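Local coordinates for 3-dehydroshikimate dehydratase (Pseudomonas putida, PDB 5HMQ), which converts 3-dehydroshikimate to protocatechuate and water with the help of a divalent metal cation, in the degradation of quinate and shikimate, at residues E302-E307 / S363-A368; G326-K331 / T426-D431. One frame throughout, in Å; residues are numbered along the deposited sequence.

Contact 1 (E302-E307 / S363-A368); sequences EFAVDE and SLCATA
Glu302 rises from the sheet alongside the side chains of Cys365 and Ala366, fully stretched from its backbone to its carboxylate. Its CB lies 4.0 Å from Ala366 CB. CG, anti to the backbone N (chi1 -177°), passes Cys365 SG at 3.6 Å, and CD remains beside that sulphur. At the tip OE1 rests on Ala366 CB at 3.3 Å, while its polar needs are met by the hydroxyl of Tyr412; OE2 runs past SG to Asn346. Both carboxylate oxygens of this buried side chain are thus engaged.

The backbone beneath is antiparallel but irregular. Glu302 N donates to Ala366 O (3.0 Å), and Glu302 O receives Cys365 N at 3.0 Å plus a weak bond from Ala366 N, so two residues face one. Ala304 N then bonds Ser363 O at 2.8 Å, nearly along the C=O axis. On the other side of the sheet Leu364 CD1 sits over the centre of the Phe303 ring, 4.2 Å from its centroid, a CH-pi contact beside Ile524 and Val521 of the second VOC domain. The pairing is a classic beta bulge, here between the opening strands of the two beta-alpha-beta-beta-beta modules of a vicinal oxygen chelate domain.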
loop_
_atom_site.group_PDB
_atom_site.type_symbol
_atom_site.label_atom_id
_atom_site.label_comp_id
_atom_site.label_asym_id
_atom_site.label_seq_id
_atom_site.Cartn_x
_atom_site.Cartn_y
_atom_site.Cartn_z
ATOM N N GLU C 302 4.003 13.828 23.315
ATOM C CA GLU C 302 4.726 14.923 22.679
ATOM C C GLU C 302 4.067 15.240 21.342
ATOM O O GLU C 302 4.011 14.383 20.455
ATOM C CB GLU C 302 6.202 14.577 22.482
ATOM C CG GLU C 302 7.021 15.721 21.896
ATOM C CD GLU C 302 8.477 15.356 21.655
ATOM O OE1 GLU C 302 8.866 14.206 21.947
ATOM O OE2 GLU C 302 9.233 16.225 21.168
ATOM N N PHE C 303 3.569 16.465 21.205
ATOM C CA PHE C 303 2.921 16.914 19.982
ATOM C C PHE C 303 3.843 17.839 19.202
ATOM O O PHE C 303 4.520 18.695 19.780
ATOM C CB PHE C 303 1.605 17.637 20.282
ATOM C CG PHE C 303 0.470 16.720 20.636
ATOM C CD1 PHE C 303 0.252 16.335 21.950
ATOM C CD2 PHE C 303 -0.388 16.251 19.654
ATOM C CE1 PHE C 303 -0.800 15.492 22.273
ATOM C CE2 PHE C 303 -1.439 15.411 19.969
ATOM C CZ PHE C 303 -1.646 15.031 21.281
ATOM N N ALA C 304 3.862 17.662 17.883
ATOM C CA ALA C 304 4.633 18.512 16.988
ATOM C C ALA C 304 3.716 19.600 16.449
ATOM O O ALA C 304 2.717 19.303 15.786
ATOM C CB ALA C 304 5.236 17.700 15.841
ATOM N N VAL C 305 4.056 20.855 16.736
ATOM C CA VAL C 305 3.228 22.006 16.397
ATOM C C VAL C 305 4.139 23.191 16.106
ATOM O O VAL C 305 5.336 23.169 16.399
ATOM C CB VAL C 305 2.244 22.374 17.534
ATOM C CG1 VAL C 305 1.128 21.347 17.657
ATOM C CG2 VAL C 305 2.994 22.511 18.853
ATOM N N ASP C 306 3.561 24.240 15.530
ATOM C CA ASP C 306 4.194 25.546 15.485
ATOM C C ASP C 306 3.560 26.426 16.562
ATOM O O ASP C 306 2.721 25.973 17.346
ATOM C CB ASP C 306 4.096 26.154 14.079
ATOM C CG ASP C 306 2.664 26.416 13.629
ATOM O OD1 ASP C 306 1.725 26.274 14.439
ATOM O OD2 ASP C 306 2.481 26.763 12.441
ATOM N N GLU C 307 3.967 27.695 16.611
ATOM C CA GLU C 307 3.504 28.549 17.699
ATOM C C GLU C 307 2.017 28.865 17.570
ATOM O O GLU C 307 1.310 28.959 18.578
ATOM C CB GLU C 307 4.323 29.839 17.742
ATOM C CG GLU C 307 4.724 30.264 19.149
ATOM C CD GLU C 307 5.844 29.409 19.723
ATOM O OE1 GLU C 307 5.732 28.982 20.893
ATOM O OE2 GLU C 307 6.830 29.163 18.997
ATOM N N SER C 363 0.387 16.942 15.151
ATOM C CA SER C 363 0.359 15.490 15.254
ATOM C C SER C 363 1.139 15.051 16.482
ATOM O O SER C 363 1.898 15.821 17.075
ATOM C CB SER C 363 0.942 14.847 13.993
ATOM O OG SER C 363 2.223 15.387 13.714
ATOM N N LEU C 364 0.944 13.788 16.853
ATOM C CA LEU C 364 1.723 13.172 17.920
ATOM C C LEU C 364 3.027 12.655 17.328
ATOM O O LEU C 364 3.028 11.697 16.548
ATOM C CB LEU C 364 0.941 12.043 18.580
ATOM C CG LEU C 364 1.613 11.385 19.787
ATOM C CD1 LEU C 364 1.609 12.329 20.977
ATOM C CD2 LEU C 364 0.935 10.073 20.140
ATOM N N CYS C 365 4.137 13.292 17.686
ATOM C CA CYS C 365 5.434 12.897 17.162
ATOM C C CYS C 365 6.176 11.936 18.078
ATOM O O CYS C 365 7.170 11.343 17.647
ATOM C CB CYS C 365 6.305 14.132 16.902
ATOM S SG CYS C 365 6.758 15.067 18.376
ATOM N N ALA C 366 5.731 11.769 19.322
ATOM C CA ALA C 366 6.402 10.848 20.226
ATOM C C ALA C 366 5.512 10.552 21.421
ATOM O O ALA C 366 4.652 11.356 21.792
ATOM C CB ALA C 366 7.747 11.407 20.697
ATOM N N THR C 367 5.737 9.384 22.018
ATOM C CA THR C 367 5.082 8.978 23.253
ATOM C C THR C 367 6.133 8.427 24.199
ATOM O O THR C 367 6.889 7.521 23.830
ATOM C CB THR C 367 4.004 7.918 23.007
ATOM O OG1 THR C 367 2.986 8.456 22.158
ATOM C CG2 THR C 367 3.380 7.477 24.323
ATOM N N ALA C 368 6.192 8.987 25.405
ATOM C CA ALA C 368 7.033 8.437 26.457
ATOM C C ALA C 368 6.232 7.422 27.259
ATOM O O ALA C 368 5.146 7.734 27.763
ATOM C CB ALA C 368 7.570 9.532 27.376
#

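Contact 2 (G326-K331 / T426-D431); sequences GKHRSK and TDFSLD
His328 ND1 is gripped by two backbone N-H groups, that of Ser330 at 3.1 Å from ND1 and that of Lys331 at 2.9 Å from the same atom. Both donors are tilted out of the ring plane by a little under 30°. Together with a CG set anti to the backbone N, they fix the rotation of the imidazole and tie it to the turn that follows its own strand.

Across the contact, Asp427 O stands over the centre of one face of this ring, 3.4 Å from His328 CD2, and also accepts the N-H of Arg329 at 3.1 Å between Arg329 N and Asp427 O. The ring turns an edge toward the face of Phe428, a T-shaped pair with planes at 78° in which CD2 lies over the rim. A second backbone bond, from Ser429 N to Lys327 O, is 3.0 Å long and lies in the carbonyl plane, joining the short strand 428-430 to the end of 323-328. Farther along, Gly326 passes close to Leu430 with backbone angles that call for glycine, and a CB there would run into Ser429 O.

Arg329, extended from CG to NE, carries its guanidinium to the end of helix 424-427, between two carbonyls. Thr426 O lies over one face, 2.9 Å from Arg329 NH2, and Phe428 O over the opposite one, 3.1 Å from the same nitrogen. Neither is approached along an N-H, so the attraction would be electrostatic, a cation among carbonyl oxygens at a helix C-terminus.

Because ND1 accepts two N-H bonds, the imidazole is probably neutral with its proton on NE2, and the positive charge facing the helix end would then come from Arg329 rather than from the histidine.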
loop_
_atom_site.group_PDB
_atom_site.type_symbol
_atom_site.label_atom_id
_atom_site.label_comp_id
_atom_site.label_asym_id
_atom_site.label_seq_id
_atom_site.Cartn_x
_atom_site.Cartn_y
_atom_site.Cartn_z
ATOM N N GLY C 326 4.396 24.889 32.891
ATOM C CA GLY C 326 5.648 25.595 32.707
ATOM C C GLY C 326 6.224 25.484 31.311
ATOM O O GLY C 326 5.783 24.659 30.505
ATOM N N LYS C 327 7.212 26.323 31.016
ATOM C CA LYS C 327 7.854 26.373 29.713
ATOM C C LYS C 327 9.263 25.804 29.813
ATOM O O LYS C 327 9.898 25.857 30.871
ATOM C CB LYS C 327 7.906 27.814 29.185
ATOM C CG LYS C 327 8.533 27.971 27.803
ATOM C CD LYS C 327 8.213 29.323 27.188
ATOM C CE LYS C 327 8.999 29.537 25.904
ATOM N NZ LYS C 327 8.938 30.950 25.436
ATOM N N HIS C 328 9.732 25.223 28.709
ATOM C CA HIS C 328 11.114 24.773 28.623
ATOM C C HIS C 328 12.059 25.944 28.872
ATOM O O HIS C 328 11.755 27.094 28.549
ATOM C CB HIS C 328 11.375 24.158 27.247
ATOM C CG HIS C 328 12.601 23.303 27.180
ATOM N ND1 HIS C 328 13.845 23.808 26.867
ATOM C CD2 HIS C 328 12.773 21.973 27.372
ATOM C CE1 HIS C 328 14.731 22.828 26.874
ATOM N NE2 HIS C 328 14.107 21.705 27.179
ATOM N N ARG C 329 13.218 25.643 29.458
ATOM C CA ARG C 329 14.131 26.714 29.847
ATOM C C ARG C 329 14.799 27.376 28.644
ATOM O O ARG C 329 15.171 28.552 28.722
ATOM C CB ARG C 329 15.179 26.195 30.831
ATOM C CG ARG C 329 14.574 25.514 32.047
ATOM C CD ARG C 329 15.646 25.049 33.014
ATOM N NE ARG C 329 15.206 23.904 33.805
ATOM C CZ ARG C 329 15.403 23.782 35.113
ATOM N NH1 ARG C 329 16.013 24.747 35.784
ATOM N NH2 ARG C 329 14.977 22.704 35.752
ATOM N N SER C 330 14.976 26.653 27.538
ATOM C CA SER C 330 15.697 27.220 26.403
ATOM C C SER C 330 14.939 27.069 25.088
ATOM O O SER C 330 15.153 27.849 24.155
ATOM C CB SER C 330 17.080 26.575 26.281
ATOM O OG SER C 330 16.989 25.163 26.327
ATOM N N LYS C 331 14.057 26.080 25.000
ATOM C CA LYS C 331 13.338 25.789 23.768
ATOM C C LYS C 331 11.888 26.259 23.850
ATOM O O LYS C 331 11.359 26.550 24.926
ATOM C CB LYS C 331 13.387 24.291 23.459
ATOM C CG LYS C 331 14.793 23.727 23.378
ATOM C CD LYS C 331 14.775 22.214 23.271
ATOM C CE LYS C 331 16.170 21.665 23.033
ATOM N NZ LYS C 331 16.171 20.177 22.978
ATOM N N THR C 426 14.078 19.131 35.534
ATOM C CA THR C 426 15.412 19.373 35.004
ATOM C C THR C 426 15.405 20.263 33.765
ATOM O O THR C 426 16.249 21.160 33.652
ATOM C CB THR C 426 16.102 18.041 34.683
ATOM O OG1 THR C 426 15.190 17.182 33.983
ATOM C CG2 THR C 426 16.562 17.355 35.961
ATOM N N ASP C 427 14.485 20.033 32.824
ATOM C CA ASP C 427 14.510 20.781 31.571
ATOM C C ASP C 427 13.482 21.897 31.505
ATOM O O ASP C 427 13.577 22.748 30.614
ATOM C CB ASP C 427 14.279 19.849 30.382
ATOM C CG ASP C 427 14.975 18.508 30.554
ATOM O OD1 ASP C 427 14.345 17.478 30.241
ATOM O OD2 ASP C 427 16.171 18.480 30.917
ATOM N N PHE C 428 12.524 21.930 32.422
ATOM C CA PHE C 428 11.470 22.931 32.421
ATOM C C PHE C 428 11.591 23.840 33.637
ATOM O O PHE C 428 12.265 23.521 34.620
ATOM C CB PHE C 428 10.085 22.272 32.408
ATOM C CG PHE C 428 9.785 21.499 31.153
ATOM C CD1 PHE C 428 10.255 20.207 30.987
ATOM C CD2 PHE C 428 9.021 22.062 30.144
ATOM C CE1 PHE C 428 9.976 19.494 29.835
ATOM C CE2 PHE C 428 8.739 21.356 28.993
ATOM C CZ PHE C 428 9.218 20.070 28.837
ATOM N N SER C 429 10.894 24.965 33.567
ATOM C CA SER C 429 10.831 25.933 34.656
ATOM C C SER C 429 9.377 25.892 35.106
ATOM O O SER C 429 8.535 26.669 34.648
ATOM C CB SER C 429 11.266 27.329 34.219
ATOM O OG SER C 429 12.674 27.467 34.286
ATOM N N LEU C 430 9.100 24.957 36.006
ATOM C CA LEU C 430 7.738 24.614 36.375
ATOM C C LEU C 430 7.137 25.693 37.266
ATOM O O LEU C 430 7.774 26.159 38.214
ATOM C CB LEU C 430 7.728 23.254 37.078
ATOM C CG LEU C 430 8.051 22.041 36.195
ATOM C CD1 LEU C 430 8.219 20.793 37.031
ATOM C CD2 LEU C 430 6.959 21.812 35.175
ATOM N N ASP C 431 5.906 26.086 36.956
ATOM C CA ASP C 431 5.155 27.040 37.765
ATOM C C ASP C 431 4.451 26.252 38.860
ATOM O O ASP C 431 3.432 25.595 38.622
ATOM C CB ASP C 431 4.173 27.819 36.893
ATOM C CG ASP C 431 3.405 28.891 37.662
ATOM O OD1 ASP C 431 3.460 28.915 38.910
ATOM O OD2 ASP C 431 2.760 29.732 37.002
#

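In the fold
The four segments alternate along the chain, in the order 302-307, 326-331, 363-368, 426-431, so the two contacts cross in sequence. Their centres are about 17 Å apart and their nearest atoms about 6 Å, without touching. Both belong to one mixed sheet of the HPPD-like C-terminal part. Contact 1 joins neighbouring strands 295-304 and 363-371 in its interior; from 295-304 the sheet continues through 341-346 and 333-338 to 323-328, where contact 2 adds 428-430 as the edge strand at that end. Contact 1 therefore pairs the modules in the buried core, facing the metal-binding second VOC domain, whereas contact 2 lies at the surface, on the sheet's edge, where the chain pairs once more before running on to strand 440-450.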